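PDB 3CZ8: putative sporulation-specific glycosylase YdhD, which probably hydrolyses glycosidic bonds in a polysaccharide during sporulation, the chain here being its family 18 glycosyl hydrolase domain. Local coordinates for residues A[214-223]-A[295-306]; A[83-91]-A[119-130]. The protein carries 1 engineered substitution. One frame throughout, in Å; residues are numbered along the deposited sequence. Where two conformers were deposited one is given.

Both contacts belong to the family 18 glycosyl hydrolase domain, which has the TIM-barrel fold. They come in series along the chain: contact 2 (83-91 with 119-130) closes before contact 1 (214-223 with 295-306) opens. Their centres are about 26 Å apart and their nearest atoms about 7 Å, without touching. Contact 1 pairs strands 217-220 and 302-310 of the barrel sheet. Contact 2 lies further out, where helix 83-90 packs on the loop after strand 114-118 and on the start of helix 127-143. The two approach each other at the predicted proton donor: Glu120 lies in contact 2, and the Trp306 side chain of contact 1 is about 7 Å from that of Glu120.

Contact 1. Residues A[214-223]-A[295-306]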
# COMPACT_ATOMS: atom_id res chain seq x y z
N SER A 214 -12.61 24.28 14.83
CA SER A 214 -12.88 23.44 13.66
C SER A 214 -11.76 23.38 12.62
O SER A 214 -11.59 22.36 11.95
CB SER A 214 -14.20 23.85 13.01
OG SER A 214 -15.29 23.56 13.88
N ARG A 215 -10.97 24.44 12.53
CA ARG A 215 -9.86 24.50 11.57
C ARG A 215 -8.64 23.67 12.00
O ARG A 215 -7.67 23.56 11.24
CB ARG A 215 -9.47 25.95 11.28
CG ARG A 215 -8.60 26.61 12.35
CD ARG A 215 -7.81 27.77 11.76
NE ARG A 215 -6.44 27.77 12.25
CZ ARG A 215 -5.40 27.29 11.57
NH1 ARG A 215 -4.19 27.34 12.11
NH2 ARG A 215 -5.56 26.79 10.35
N LYS A 216 -8.67 23.13 13.21
CA LYS A 216 -7.63 22.23 13.71
C LYS A 216 -7.96 20.75 13.45
O LYS A 216 -7.13 19.88 13.73
CB LYS A 216 -7.44 22.41 15.22
CG LYS A 216 -6.96 23.77 15.67
CD LYS A 216 -6.50 23.70 17.11
CE LYS A 216 -5.81 24.97 17.53
NZ LYS A 216 -5.07 24.80 18.80
N ILE A 217 -9.15 20.48 12.92
CA ILE A 217 -9.68 19.12 12.84
C ILE A 217 -9.50 18.48 11.46
O ILE A 217 -10.01 19.00 10.46
CB ILE A 217 -11.18 19.06 13.25
CG1 ILE A 217 -11.38 19.64 14.66
CG2 ILE A 217 -11.71 17.63 13.19
CD1 ILE A 217 -12.84 19.85 15.05
N ILE A 218 -8.78 17.36 11.42
CA ILE A 218 -8.62 16.59 10.20
C ILE A 218 -9.24 15.21 10.44
O ILE A 218 -8.90 14.54 11.41
CB ILE A 218 -7.11 16.47 9.80
CG1 ILE A 218 -6.56 17.82 9.33
CG2 ILE A 218 -6.91 15.44 8.69
CD1 ILE A 218 -5.88 18.65 10.40
N ILE A 219 -10.19 14.83 9.59
CA ILE A 219 -10.80 13.49 9.68
C ILE A 219 -10.02 12.46 8.84
O ILE A 219 -10.05 12.48 7.61
CB ILE A 219 -12.31 13.51 9.29
CG1 ILE A 219 -13.09 14.56 10.10
CG2 ILE A 219 -12.94 12.12 9.42
CD1 ILE A 219 -13.07 14.37 11.63
N GLY A 220 -9.31 11.57 9.53
CA GLY A 220 -8.59 10.48 8.87
C GLY A 220 -9.53 9.41 8.36
O GLY A 220 -10.47 9.02 9.05
N VAL A 221 -9.29 8.94 7.13
CA VAL A 221 -10.10 7.87 6.52
C VAL A 221 -9.43 6.48 6.71
O VAL A 221 -8.22 6.41 6.96
CB VAL A 221 -10.42 8.17 5.03
CG1 VAL A 221 -11.16 9.51 4.87
CG2 VAL A 221 -9.18 8.09 4.16
N PRO A 222 -10.22 5.38 6.62
CA PRO A 222 -9.67 4.03 6.83
C PRO A 222 -8.51 3.66 5.91
O PRO A 222 -8.50 4.01 4.73
CB PRO A 222 -10.86 3.11 6.54
CG PRO A 222 -12.04 3.94 6.76
CD PRO A 222 -11.68 5.32 6.37
N LEU A 223 -7.53 2.96 6.48
CA LEU A 223 -6.47 2.35 5.71
C LEU A 223 -6.93 0.97 5.20
O LEU A 223 -6.65 0.61 4.06
CB LEU A 223 -5.21 2.23 6.58
CG LEU A 223 -3.92 1.53 6.13
CD1 LEU A 223 -3.38 2.05 4.80
CD2 LEU A 223 -2.87 1.64 7.23
N VAL A 295 -17.03 16.82 6.14
CA VAL A 295 -15.93 17.71 6.47
C VAL A 295 -16.29 19.13 6.03
O VAL A 295 -16.08 20.09 6.78
CB VAL A 295 -14.59 17.21 5.85
CG1 VAL A 295 -13.57 18.34 5.66
CG2 VAL A 295 -14.00 16.10 6.72
N ARG A 296 -16.89 19.24 4.84
CA ARG A 296 -17.32 20.52 4.29
C ARG A 296 -18.54 21.08 5.02
O ARG A 296 -18.62 22.29 5.24
CB ARG A 296 -17.61 20.39 2.79
CG ARG A 296 -16.37 20.25 1.94
CD ARG A 296 -16.72 19.95 0.49
NE ARG A 296 -17.02 21.17 -0.26
CZ ARG A 296 -17.36 21.20 -1.55
NH1 ARG A 296 -17.45 20.08 -2.25
NH2 ARG A 296 -17.62 22.37 -2.13
N GLU A 297 -19.47 20.20 5.39
CA GLU A 297 -20.66 20.54 6.17
C GLU A 297 -20.32 21.20 7.52
O GLU A 297 -20.97 22.16 7.93
CB GLU A 297 -21.52 19.29 6.41
CG GLU A 297 -22.85 19.53 7.13
CD GLU A 297 -23.53 18.25 7.64
OE1 GLU A 297 -24.32 18.35 8.60
OE2 GLU A 297 -23.28 17.16 7.08
N TYR A 298 -19.28 20.70 8.18
CA TYR A 298 -18.91 21.19 9.50
C TYR A 298 -17.75 22.18 9.48
O TYR A 298 -17.19 22.50 10.54
CB TYR A 298 -18.59 20.03 10.43
CG TYR A 298 -19.81 19.32 10.97
CD1 TYR A 298 -20.33 18.20 10.33
CD2 TYR A 298 -20.43 19.77 12.12
CE1 TYR A 298 -21.45 17.55 10.84
CE2 TYR A 298 -21.55 19.13 12.64
CZ TYR A 298 -22.05 18.02 11.99
OH TYR A 298 -23.16 17.39 12.52
N ARG A 299 -17.40 22.65 8.27
CA ARG A 299 -16.30 23.60 8.05
C ARG A 299 -14.98 23.15 8.68
O ARG A 299 -14.22 23.96 9.23
CB ARG A 299 -16.69 25.01 8.53
CG ARG A 299 -17.42 25.85 7.50
CD ARG A 299 -17.75 27.23 8.06
NE ARG A 299 -17.39 28.29 7.12
CZ ARG A 299 -16.20 28.90 7.10
NH1 ARG A 299 -15.96 29.85 6.21
NH2 ARG A 299 -15.25 28.56 7.97
N LEU A 300 -14.70 21.85 8.58
CA LEU A 300 -13.47 21.26 9.13
C LEU A 300 -12.28 21.53 8.21
O LEU A 300 -12.46 21.92 7.06
CB LEU A 300 -13.67 19.76 9.35
CG LEU A 300 -14.13 19.24 10.72
CD1 LEU A 300 -14.91 20.24 11.59
CD2 LEU A 300 -14.88 17.94 10.56
N GLN A 301 -11.07 21.30 8.72
CA GLN A 301 -9.84 21.62 7.98
C GLN A 301 -9.58 20.74 6.76
O GLN A 301 -9.27 21.26 5.69
CB GLN A 301 -8.62 21.57 8.91
CG GLN A 301 -7.25 21.79 8.24
CD GLN A 301 -7.04 23.21 7.71
OE1 GLN A 301 -6.34 23.41 6.72
NE2 GLN A 301 -7.62 24.21 8.38
N ALA A 302 -9.70 19.43 6.93
CA ALA A 302 -9.26 18.48 5.91
C ALA A 302 -9.75 17.05 6.12
O ALA A 302 -10.21 16.68 7.20
CB ALA A 302 -7.74 18.47 5.83
N ILE A 303 -9.63 16.28 5.04
CA ILE A 303 -9.65 14.82 5.07
C ILE A 303 -8.18 14.39 5.12
O ILE A 303 -7.32 15.01 4.49
CB ILE A 303 -10.40 14.27 3.81
CG1 ILE A 303 -11.93 14.31 4.02
CG2 ILE A 303 -9.92 12.88 3.38
CD1 ILE A 303 -12.51 13.17 4.83
N GLY A 304 -7.87 13.37 5.93
CA GLY A 304 -6.53 12.77 5.94
C GLY A 304 -6.56 11.35 5.41
O GLY A 304 -7.51 10.61 5.66
N ALA A 305 -5.52 10.95 4.68
CA ALA A 305 -5.48 9.63 4.05
C ALA A 305 -4.07 9.04 3.97
O ALA A 305 -3.10 9.66 4.41
CB ALA A 305 -6.12 9.66 2.67
N TRP A 306 -3.96 7.84 3.39
CA TRP A 306 -2.71 7.08 3.43
C TRP A 306 -2.09 6.86 2.06
O TRP A 306 -2.79 6.67 1.07
CB TRP A 306 -2.95 5.73 4.10
CG TRP A 306 -3.57 5.83 5.46
CD1 TRP A 306 -4.91 5.81 5.75
CD2 TRP A 306 -2.88 5.97 6.70
NE1 TRP A 306 -5.09 5.93 7.11
CE2 TRP A 306 -3.86 6.03 7.72
CE3 TRP A 306 -1.53 6.05 7.07
CZ2 TRP A 306 -3.54 6.16 9.07
CZ3 TRP A 306 -1.20 6.18 8.41
CH2 TRP A 306 -2.21 6.23 9.40
O HOH W 1 -17.60 24.01 12.71
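Gln301 reaches across to the 3-10 turn 214-216, just before strand 217-220. Its CB sits 3.2 Å from Arg215 O. CG lies anti to the backbone N (chi1 176°) and passes Ile218 CD1 at 4.0 Å. A bend at chi2 then turns the amide back, and NE2 donates to Arg215 O at 2.9 Å. This bond uses a lone pair in the carbonyl plane, but the oxygen is tilted from the Gln301 amide plane. OE1 turns to Arg17 in a weak hydrogen bond. The Arg215 guanidinium runs alongside, its plane 88° from the amide, and bonds Tyr177.

Beyond Gln301 the strands run parallel. Ile219 N bonds Ala302 O, and Gly304 N bonds Ile219 O at 2.9 Å. On one face of the sheet Ile218 CG1 meets Ala302 CB. Gly304 presents only backbone to Ile218 CG2, which lies 3.6 Å from Gly304 N. On the other face Ile219 CG1 meets Val295 CG2 and Leu300 CD2.

At the far end Trp306 NE1 donates to Val221 O at 3.2 Å, in the ring plane. Leu223 CB lies over one face of the indole, toward its rim, as a CH-pi contact, 3.9 Å from the five-membered ring centroid. Parallel pairing of neighbouring strands backed by a helix is typical of the TIM barrel. Trp306 carries strand 302-310 toward Glu120, the predicted proton donor.

Contact 2. Residues A[83-91]-A[119-130]; sequences TEIVHQVLN and FEQVSAADRDLF
Thr83 begins the contact; in one of its two conformers its methyl lies against the Gln121 carbonyl. Val86 points CG2 at the Phe119 ring, 3.7 Å from CD2. His87 follows with its CG anti to the backbone N (chi1 -177°), which carries the imidazole to Asp126. ND1 donates a weak, bent bond to Asp126 OD2 at 2.7 Å, the ring and carboxylate planes 29° apart. Leu90 is buried against the start of helix 127-143. Its CD1 meets Asp126 CB at 3.8 Å and Phe130 CB at 3.9 Å.

Asn91 ND2 donates to two oxygens: His87 O, and Asp126 OD1 at 3.2 Å. The second bond is nearly straight (171°) and meets OD1 from above the carboxylate plane. ND2 also lies over the centre of the His87 ring. A water donates to both Asn91 OD1 and Asp126 OD1. With an alanine in place of Asp126, His87 ND1 would probably lose its carboxylate partner and Asn91 ND2 one of its two acceptors, leaving the imidazole freer to turn.

Asp126 is the N-cap residue of helix 127-143, but its carboxylate makes no capping bond; it turns instead to His87 and Asn91. Its negative charge would probably favour a protonated His87.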
# COMPACT_ATOMS: atom_id res chain seq x y z
N THR A 83 1.91 0.04 25.61
CA THR A 83 1.17 0.73 26.67
C THR A 83 2.09 1.14 27.82
O THR A 83 1.85 2.13 28.52
CB THR A 83 0.05 -0.21 27.21
OG1 THR A 83 -0.66 -0.79 26.11
CG2 THR A 83 -0.93 0.52 28.12
N GLU A 84 3.14 0.34 28.03
CA GLU A 84 4.07 0.53 29.14
C GLU A 84 5.20 1.53 28.87
O GLU A 84 5.54 2.32 29.75
CB GLU A 84 4.66 -0.81 29.60
CG GLU A 84 3.70 -1.69 30.40
CD GLU A 84 2.78 -2.56 29.54
OE1 GLU A 84 1.84 -3.16 30.10
OE2 GLU A 84 2.99 -2.64 28.30
N ILE A 85 5.78 1.49 27.67
CA ILE A 85 6.89 2.38 27.29
C ILE A 85 6.49 3.87 27.37
O ILE A 85 7.24 4.68 27.93
CB ILE A 85 7.49 2.03 25.90
CG1 ILE A 85 8.36 0.77 26.01
CG2 ILE A 85 8.31 3.18 25.32
CD1 ILE A 85 9.24 0.49 24.81
N VAL A 86 5.31 4.19 26.85
CA VAL A 86 4.77 5.55 26.93
C VAL A 86 4.43 5.96 28.38
O VAL A 86 4.63 7.11 28.76
CB VAL A 86 3.58 5.78 25.92
CG1 VAL A 86 2.35 4.96 26.29
CG2 VAL A 86 3.23 7.27 25.80
N HIS A 87 3.98 4.99 29.18
CA HIS A 87 3.69 5.21 30.61
C HIS A 87 4.94 5.58 31.41
O HIS A 87 4.90 6.47 32.26
CB HIS A 87 3.02 3.96 31.21
CG HIS A 87 2.62 4.12 32.65
ND1 HIS A 87 1.38 4.57 33.03
CD2 HIS A 87 3.29 3.86 33.79
CE1 HIS A 87 1.30 4.60 34.35
NE2 HIS A 87 2.46 4.18 34.84
N GLN A 88 6.05 4.91 31.12
CA GLN A 88 7.33 5.16 31.78
C GLN A 88 7.89 6.54 31.43
O GLN A 88 8.59 7.15 32.23
CB GLN A 88 8.36 4.08 31.41
CG GLN A 88 8.13 2.73 32.10
CD GLN A 88 9.09 1.66 31.61
OE1 GLN A 88 9.07 1.27 30.44
NE2 GLN A 88 9.93 1.16 32.51
N VAL A 89 7.57 7.01 30.22
CA VAL A 89 7.97 8.33 29.76
C VAL A 89 7.11 9.42 30.42
O VAL A 89 7.65 10.38 30.98
CB VAL A 89 7.89 8.43 28.21
CG1 VAL A 89 8.04 9.87 27.75
CG2 VAL A 89 8.95 7.56 27.57
N LEU A 90 5.79 9.24 30.38
CA LEU A 90 4.85 10.23 30.90
C LEU A 90 4.90 10.42 32.42
O LEU A 90 4.43 11.45 32.93
CB LEU A 90 3.41 9.89 30.45
CG LEU A 90 3.08 10.03 28.96
CD1 LEU A 90 1.62 9.68 28.69
CD2 LEU A 90 3.39 11.43 28.42
N ASN A 91 5.47 9.46 33.13
CA ASN A 91 5.55 9.50 34.59
C ASN A 91 6.94 9.85 35.14
O ASN A 91 7.11 10.09 36.34
CB ASN A 91 5.02 8.21 35.20
CG ASN A 91 3.52 8.07 35.05
OD1 ASN A 91 2.76 8.40 35.97
ND2 ASN A 91 3.08 7.59 33.90
N PHE A 119 0.95 8.41 19.55
CA PHE A 119 1.03 7.56 20.73
C PHE A 119 -0.30 6.85 20.88
O PHE A 119 -1.34 7.48 21.07
CB PHE A 119 1.38 8.34 22.01
CG PHE A 119 2.79 8.90 22.04
CD1 PHE A 119 3.73 8.56 21.08
CD2 PHE A 119 3.17 9.76 23.08
CE1 PHE A 119 5.02 9.07 21.12
CE2 PHE A 119 4.47 10.27 23.13
CZ PHE A 119 5.40 9.93 22.15
N GLU A 120 -0.26 5.53 20.80
CA GLU A 120 -1.46 4.73 20.95
C GLU A 120 -1.40 3.89 22.21
O GLU A 120 -0.31 3.64 22.75
CB GLU A 120 -1.71 3.88 19.71
CG GLU A 120 -2.11 4.70 18.51
CD GLU A 120 -2.35 3.87 17.27
OE1 GLU A 120 -2.88 2.74 17.39
OE2 GLU A 120 -2.01 4.34 16.17
N GLN A 121 -2.59 3.48 22.66
CA GLN A 121 -2.79 2.77 23.93
C GLN A 121 -2.23 3.56 25.12
O GLN A 121 -1.59 3.00 26.00
CB GLN A 121 -2.21 1.34 23.88
CG GLN A 121 -2.88 0.41 22.85
CD GLN A 121 -2.04 -0.83 22.56
OE1 GLN A 121 -1.50 -1.47 23.47
NE2 GLN A 121 -1.93 -1.19 21.28
N VAL A 122 -2.46 4.87 25.10
CA VAL A 122 -2.13 5.72 26.24
C VAL A 122 -3.13 5.37 27.33
O VAL A 122 -4.34 5.44 27.11
CB VAL A 122 -2.19 7.25 25.88
CG1 VAL A 122 -2.19 8.13 27.14
CG2 VAL A 122 -1.01 7.63 24.98
N SER A 123 -2.62 4.94 28.48
CA SER A 123 -3.47 4.56 29.61
C SER A 123 -4.28 5.76 30.14
O SER A 123 -3.85 6.91 30.03
CB SER A 123 -2.67 3.88 30.72
OG SER A 123 -1.80 4.78 31.37
N ALA A 124 -5.46 5.47 30.68
CA ALA A 124 -6.40 6.48 31.15
C ALA A 124 -5.91 7.29 32.34
O ALA A 124 -6.37 8.42 32.57
CB ALA A 124 -7.73 5.83 31.48
N ALA A 125 -5.00 6.71 33.12
CA ALA A 125 -4.41 7.39 34.27
C ALA A 125 -3.42 8.48 33.84
O ALA A 125 -3.15 9.42 34.59
CB ALA A 125 -3.72 6.39 35.18
N ASP A 126 -2.89 8.33 32.63
CA ASP A 126 -1.88 9.22 32.07
C ASP A 126 -2.47 10.31 31.19
O ASP A 126 -1.76 10.87 30.35
CB ASP A 126 -0.89 8.40 31.24
CG ASP A 126 -0.05 7.46 32.07
OD1 ASP A 126 -0.06 7.58 33.32
OD2 ASP A 126 0.65 6.62 31.47
N ARG A 127 -3.74 10.63 31.40
CA ARG A 127 -4.44 11.54 30.51
C ARG A 127 -4.01 13.00 30.64
O ARG A 127 -3.78 13.67 29.62
CB ARG A 127 -5.96 11.33 30.60
CG ARG A 127 -6.74 12.08 31.66
CD ARG A 127 -7.68 13.08 31.02
NE ARG A 127 -8.52 12.47 29.99
CZ ARG A 127 -9.68 12.96 29.56
NH1 ARG A 127 -10.17 14.09 30.06
NH2 ARG A 127 -10.36 12.32 28.62
N ASP A 128 -3.85 13.48 31.87
CA ASP A 128 -3.39 14.83 32.13
C ASP A 128 -1.88 14.95 31.94
O ASP A 128 -1.38 16.02 31.59
CB ASP A 128 -3.84 15.29 33.52
CG ASP A 128 -5.33 15.57 33.60
OD1 ASP A 128 -5.85 15.79 34.71
OD2 ASP A 128 -6.00 15.58 32.53
N LEU A 129 -1.18 13.84 32.13
CA LEU A 129 0.27 13.78 31.91
C LEU A 129 0.61 13.83 30.43
O LEU A 129 1.65 14.38 30.04
CB LEU A 129 0.87 12.53 32.55
CG LEU A 129 0.75 12.39 34.07
CD1 LEU A 129 1.18 11.00 34.50
CD2 LEU A 129 1.56 13.46 34.81
N PHE A 130 -0.26 13.24 29.61
CA PHE A 130 -0.12 13.27 28.15
C PHE A 130 -0.34 14.69 27.63
O PHE A 130 0.44 15.17 26.82
CB PHE A 130 -1.08 12.27 27.48
CG PHE A 130 -0.85 12.09 26.00
CD1 PHE A 130 -1.92 11.87 25.15
CD2 PHE A 130 0.43 12.15 25.46
CE1 PHE A 130 -1.72 11.69 23.78
CE2 PHE A 130 0.63 11.99 24.09
CZ PHE A 130 -0.45 11.75 23.26
O HOH W 2 0.20 8.04 36.01